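Acetyl-CoA hydrolase/transferase family protein (Porphyromonas gingivalis, PDB 2NVV) probably hydrolyses acetyl-CoA or transfers coenzyme A between acyl-CoA and acetate, and binds zinc. Local coordinates at residues A[255-260]-A[279-284]; A[284-289]-A[305-310]. All coordinates share one frame; numbering follows the deposited sequence.

Contact 1: A[255-260]-A[279-284]; sequences LQSGVG and FNMYTE
Leu255, the residue most deeply covered in this contact, shows how one residue can join two sheets through both its backbone and its side chain. Strand 255-257 and strand 279-282 cross at 54°, so they share a single bridge, Leu255 with Met281, instead of running on as neighbours in one sheet. Two bonds flank it. Leu255 N reaches Asn280 O at 3.2 Å, and Leu255 O receives Tyr282 N at 2.8 Å along a nearly straight line (176° at the hydrogen), both donors lying in the carbonyl plane. The Leu255 side chain, with CG anti to its carbonyl carbon, carries CD1 against Phe279 CD1 and CE1, 3.6 Å from Phe279 CE1, the two side chains crossing at about a right angle. Met281, a selenomethionine bent at chi2 and chi3, folds back so that SE lies 4.0 Å from Leu255 CB and in the plane of the Phe279 ring, at its edge. Leu270 of helix 261-272 touches both Leu255 and Phe279.

Beyond the bridge, Gln256 and Thr283 meet obliquely: Thr283 CG2, beside its own backbone N, packs on the aliphatic part of Gln256, with Gln256 CG at 3.8 Å. Gln256 then bends at chi2 and runs alongside Glu284, pointing the same way, with amide and carboxylate planes 65° apart. Gln256 NE2 stays 3.9 Å from Glu284 OE1, while Gln256 OE1 bonds to Asn351 and Glu284 OE2 to Asn337. Strand 255-257, the turn with Gly258 and Gly260, and helix 261-272 are consistent with a Rossmann-type GxGxxA strand-turn-helix; strand 279-282 follows that helix, and the contact places the predicted CoA-binding turn near Glu284, predicted to form the glutamyl-CoA thioester intermediate.

Contact 2: A[284-289]-A[305-310]; sequences EVIQDA and CSLSVS
On the buried face of this two-stranded parallel ladder, Ile286 and Leu307 cross obliquely, Ile286 CG2 lying 3.7 Å from Leu307 CD1. Leu307 holds CG anti to its backbone N (chi1 -179°), and Ile291 of helix 288-295 touches both residues, while Ile314 and Ile317 of helix 311-318 close over Leu307. The backbones beneath are well joined: Glu284 O accepts from both Cys305 N and Ser306 N, and Ile286 N meets Ser306 O at 2.9 Å, nearly along the C=O axis. The bond from Ser308 N to Ile286 O is weak. Farther along, Asp288 grips Ser310, the N-cap residue of helix 311-318, with both oxygens: OD2 takes Ser310 N at 2.9 Å on its syn lone pair, and OD1 is met by Ser310 OG from above the carboxylate plane at 2.8 Å. Strands 285-286 and 306-307 form a beta-alpha-beta crossover through helix 288-295, the connection also passing along strand 299-304 of the neighbouring sheet. Packing is looser round Val285 and Ser308, both partly exposed, where Val285 CG2 stays 4.0 Å from Ser308 CB. Buried Ser306 sets OG 3.4 Å from Val285 CB; Ser306 OG and Ser308 OG share a hydrogen bond at 3.1 Å, and Ser308 OG also bonds to Thr27.

Contacts 1 and 2 follow each other along the chain and share Glu284, which ends segment 279-284 and begins segment 284-289; their centres lie 9 Å apart. They also touch across space: Val259 CG2, on the predicted CoA-binding turn of contact 1, is 3.3 Å from Val285 CG2 of contact 2, and Gln287 OE1 lies 3.2 Å from Gly258 O, as packing only. The predicted catalytic glutamate thus lies where the two strand pairings meet, its backbone carbonyl engaged in contact 2. Its side chain comes within about 3 Å, at nearest atoms, of Gly378, and lies about 10 Å from the side chain of Asn374, both predicted CoA-binding residues.

Contact 1: A[255-260]-A[279-284]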
loop_
_atom_site.group_PDB
_atom_site.type_symbol
_atom_site.label_atom_id
_atom_site.label_comp_id
_atom_site.label_asym_id
_atom_site.label_seq_id
_atom_site.Cartn_x
_atom_site.Cartn_y
_atom_site.Cartn_z
ATOM N N LEU A 255 -0.506 -19.063 1.378
ATOM C CA LEU A 255 0.715 -18.511 0.797
ATOM C C LEU A 255 0.528 -17.894 -0.573
ATOM O O LEU A 255 -0.417 -18.201 -1.285
ATOM C CB LEU A 255 1.806 -19.572 0.679
ATOM C CG LEU A 255 2.408 -20.215 1.927
ATOM C CD1 LEU A 255 3.443 -21.219 1.468
ATOM C CD2 LEU A 255 3.054 -19.184 2.831
ATOM N N GLN A 256 1.450 -17.007 -0.917
ATOM C CA GLN A 256 1.464 -16.348 -2.206
ATOM C C GLN A 256 2.924 -16.199 -2.577
ATOM O O GLN A 256 3.751 -15.790 -1.744
ATOM C CB GLN A 256 0.787 -14.983 -2.135
ATOM C CG GLN A 256 0.810 -14.205 -3.443
ATOM C CD GLN A 256 2.097 -13.437 -3.653
ATOM O OE1 GLN A 256 2.602 -12.783 -2.738
ATOM N NE2 GLN A 256 2.630 -13.501 -4.863
ATOM N N SER A 257 3.254 -16.573 -3.810
ATOM C CA SER A 257 4.628 -16.463 -4.276
ATOM C C SER A 257 4.590 -16.012 -5.721
ATOM O O SER A 257 3.561 -16.158 -6.395
ATOM C CB SER A 257 5.335 -17.815 -4.188
ATOM O OG SER A 257 4.989 -18.651 -5.286
ATOM N N GLY A 258 5.698 -15.449 -6.194
ATOM C CA GLY A 258 5.749 -15.023 -7.575
ATOM C C GLY A 258 6.069 -16.210 -8.462
ATOM O O GLY A 258 5.929 -17.361 -8.062
ATOM N N VAL A 259 6.495 -15.923 -9.681
ATOM C CA VAL A 259 6.862 -16.962 -10.627
ATOM C C VAL A 259 8.378 -16.890 -10.813
ATOM O O VAL A 259 8.960 -15.814 -10.721
ATOM C CB VAL A 259 6.157 -16.739 -11.980
ATOM C CG1 VAL A 259 6.688 -17.729 -13.027
ATOM C CG2 VAL A 259 4.662 -16.912 -11.800
ATOM N N GLY A 260 9.017 -18.027 -11.057
ATOM C CA GLY A 260 10.448 -17.999 -11.247
ATOM C C GLY A 260 11.169 -19.117 -10.536
ATOM O O GLY A 260 10.546 -19.932 -9.849
ATOM N N PHE A 279 -0.328 -27.130 3.152
ATOM C CA PHE A 279 -0.837 -25.784 3.044
ATOM C C PHE A 279 -1.632 -25.467 1.786
ATOM O O PHE A 279 -1.659 -26.236 0.827
ATOM C CB PHE A 279 0.340 -24.812 3.187
ATOM C CG PHE A 279 1.415 -24.975 2.123
ATOM C CD1 PHE A 279 1.399 -24.194 0.962
ATOM C CD2 PHE A 279 2.439 -25.911 2.285
ATOM C CE1 PHE A 279 2.384 -24.342 -0.013
ATOM C CE2 PHE A 279 3.428 -26.065 1.314
ATOM C CZ PHE A 279 3.400 -25.279 0.165
ATOM N N ASN A 280 -2.285 -24.314 1.809
ATOM C CA ASN A 280 -3.082 -23.861 0.683
ATOM C C ASN A 280 -2.423 -22.629 0.086
ATOM O O ASN A 280 -1.668 -21.935 0.758
ATOM C CB ASN A 280 -4.502 -23.495 1.132
ATOM C CG ASN A 280 -5.239 -24.664 1.768
ATOM O OD1 ASN A 280 -5.566 -24.633 2.957
ATOM N ND2 ASN A 280 -5.514 -25.702 0.975
HETATM N N MSE A 281 -2.714 -22.371 -1.179
HETATM C CA MSE A 281 -2.174 -21.210 -1.872
HETATM C C MSE A 281 -3.301 -20.225 -2.119
HETATM O O MSE A 281 -4.445 -20.620 -2.372
HETATM C CB MSE A 281 -1.614 -21.588 -3.254
HETATM C CG MSE A 281 -0.505 -22.622 -3.265
HETATM SE SE MSE A 281 1.095 -21.954 -2.475
HETATM C CE MSE A 281 1.628 -20.667 -3.857
ATOM N N TYR A 282 -2.977 -18.945 -2.022
ATOM C CA TYR A 282 -3.918 -17.891 -2.343
ATOM C C TYR A 282 -3.001 -16.939 -3.096
ATOM O O TYR A 282 -2.684 -15.848 -2.624
ATOM C CB TYR A 282 -4.498 -17.214 -1.095
ATOM C CG TYR A 282 -5.740 -16.412 -1.443
ATOM C CD1 TYR A 282 -6.960 -17.049 -1.663
ATOM C CD2 TYR A 282 -5.674 -15.038 -1.660
ATOM C CE1 TYR A 282 -8.072 -16.346 -2.093
ATOM C CE2 TYR A 282 -6.778 -14.329 -2.094
ATOM C CZ TYR A 282 -7.977 -14.986 -2.312
ATOM O OH TYR A 282 -9.075 -14.283 -2.767
ATOM N N THR A 283 -2.534 -17.404 -4.258
ATOM C CA THR A 283 -1.611 -16.650 -5.119
ATOM C C THR A 283 -2.254 -15.960 -6.316
ATOM O O THR A 283 -3.472 -15.814 -6.411
ATOM C CB THR A 283 -0.505 -17.556 -5.712
ATOM O OG1 THR A 283 -1.067 -18.825 -6.059
ATOM C CG2 THR A 283 0.621 -17.745 -4.757
ATOM N N GLU A 284 -1.385 -15.522 -7.217
ATOM C CA GLU A 284 -1.784 -14.883 -8.448
ATOM C C GLU A 284 -1.785 -15.962 -9.501
ATOM O O GLU A 284 -2.828 -16.253 -10.092
ATOM C CB GLU A 284 -0.786 -13.812 -8.855
ATOM C CG GLU A 284 -1.009 -12.467 -8.218
ATOM C CD GLU A 284 0.115 -11.507 -8.528
ATOM O OE1 GLU A 284 1.219 -11.677 -7.970
ATOM O OE2 GLU A 284 -0.099 -10.593 -9.336
#

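Contact 2: A[284-289]-A[305-310]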
loop_
_atom_site.group_PDB
_atom_site.type_symbol
_atom_site.label_atom_id
_atom_site.label_comp_id
_atom_site.label_asym_id
_atom_site.label_seq_id
_atom_site.Cartn_x
_atom_site.Cartn_y
_atom_site.Cartn_z
ATOM N N GLU A 284 -1.385 -15.522 -7.217
ATOM C CA GLU A 284 -1.784 -14.883 -8.448
ATOM C C GLU A 284 -1.785 -15.962 -9.501
ATOM O O GLU A 284 -2.828 -16.253 -10.092
ATOM C CB GLU A 284 -0.786 -13.812 -8.855
ATOM C CG GLU A 284 -1.009 -12.467 -8.218
ATOM C CD GLU A 284 0.115 -11.507 -8.528
ATOM O OE1 GLU A 284 1.219 -11.677 -7.970
ATOM O OE2 GLU A 284 -0.099 -10.593 -9.336
ATOM N N VAL A 285 -0.615 -16.551 -9.740
ATOM C CA VAL A 285 -0.503 -17.605 -10.748
ATOM C C VAL A 285 -0.020 -18.951 -10.185
ATOM O O VAL A 285 0.969 -19.035 -9.454
ATOM C CB VAL A 285 0.398 -17.147 -11.964
ATOM C CG1 VAL A 285 0.843 -15.706 -11.783
ATOM C CG2 VAL A 285 1.588 -18.060 -12.135
ATOM N N ILE A 286 -0.758 -20.000 -10.527
ATOM C CA ILE A 286 -0.450 -21.342 -10.087
ATOM C C ILE A 286 0.483 -21.949 -11.123
ATOM O O ILE A 286 0.121 -22.061 -12.295
ATOM C CB ILE A 286 -1.749 -22.161 -9.965
ATOM C CG1 ILE A 286 -2.714 -21.425 -9.027
ATOM C CG2 ILE A 286 -1.463 -23.540 -9.441
ATOM C CD1 ILE A 286 -4.132 -21.934 -9.068
ATOM N N GLN A 287 1.690 -22.322 -10.697
ATOM C CA GLN A 287 2.670 -22.896 -11.607
ATOM C C GLN A 287 2.845 -24.399 -11.424
ATOM O O GLN A 287 2.209 -25.015 -10.564
ATOM C CB GLN A 287 4.020 -22.199 -11.429
ATOM C CG GLN A 287 4.647 -22.411 -10.059
ATOM C CD GLN A 287 4.315 -21.305 -9.072
ATOM O OE1 GLN A 287 5.094 -20.364 -8.895
ATOM N NE2 GLN A 287 3.160 -21.407 -8.429
ATOM N N ASP A 288 3.712 -24.988 -12.247
ATOM C CA ASP A 288 3.985 -26.419 -12.184
ATOM C C ASP A 288 4.387 -26.839 -10.782
ATOM O O ASP A 288 3.888 -27.833 -10.263
ATOM C CB ASP A 288 5.105 -26.795 -13.152
ATOM C CG ASP A 288 4.684 -26.707 -14.599
ATOM O OD1 ASP A 288 5.530 -26.945 -15.477
ATOM O OD2 ASP A 288 3.512 -26.412 -14.872
ATOM N N ALA A 289 5.289 -26.077 -10.174
ATOM C CA ALA A 289 5.774 -26.386 -8.829
ATOM C C ALA A 289 4.650 -26.615 -7.824
ATOM O O ALA A 289 4.762 -27.476 -6.953
ATOM C CB ALA A 289 6.699 -25.286 -8.338
ATOM N N CYS A 305 -5.302 -16.618 -10.052
ATOM C CA CYS A 305 -5.963 -15.898 -11.130
ATOM C C CYS A 305 -5.727 -16.638 -12.435
ATOM O O CYS A 305 -6.438 -16.440 -13.412
ATOM C CB CYS A 305 -5.411 -14.482 -11.243
ATOM S SG CYS A 305 -6.362 -13.419 -12.328
ATOM N N SER A 306 -4.714 -17.493 -12.445
ATOM C CA SER A 306 -4.399 -18.261 -13.639
ATOM C C SER A 306 -3.665 -19.542 -13.294
ATOM O O SER A 306 -3.004 -19.643 -12.264
ATOM C CB SER A 306 -3.519 -17.447 -14.582
ATOM O OG SER A 306 -2.188 -17.397 -14.090
ATOM N N LEU A 307 -3.800 -20.523 -14.170
ATOM C CA LEU A 307 -3.124 -21.796 -14.013
ATOM C C LEU A 307 -2.118 -21.762 -15.150
ATOM O O LEU A 307 -2.427 -22.147 -16.279
ATOM C CB LEU A 307 -4.102 -22.962 -14.197
ATOM C CG LEU A 307 -3.549 -24.381 -14.039
ATOM C CD1 LEU A 307 -3.060 -24.602 -12.632
ATOM C CD2 LEU A 307 -4.642 -25.377 -14.372
ATOM N N SER A 308 -0.929 -21.254 -14.851
ATOM C CA SER A 308 0.123 -21.144 -15.846
ATOM C C SER A 308 1.071 -22.322 -15.743
ATOM O O SER A 308 2.140 -22.214 -15.146
ATOM C CB SER A 308 0.882 -19.836 -15.646
ATOM O OG SER A 308 0.013 -18.730 -15.811
ATOM N N VAL A 309 0.678 -23.443 -16.340
ATOM C CA VAL A 309 1.483 -24.658 -16.293
ATOM C C VAL A 309 1.929 -25.143 -17.669
ATOM O O VAL A 309 1.367 -24.743 -18.685
ATOM C CB VAL A 309 0.711 -25.790 -15.600
ATOM C CG1 VAL A 309 0.364 -25.375 -14.175
ATOM C CG2 VAL A 309 -0.544 -26.123 -16.400
ATOM N N SER A 310 2.945 -26.003 -17.690
ATOM C CA SER A 310 3.464 -26.536 -18.941
ATOM C C SER A 310 2.442 -27.467 -19.584
ATOM O O SER A 310 1.479 -27.868 -18.938
ATOM C CB SER A 310 4.780 -27.276 -18.690
ATOM O OG SER A 310 4.625 -28.280 -17.708
#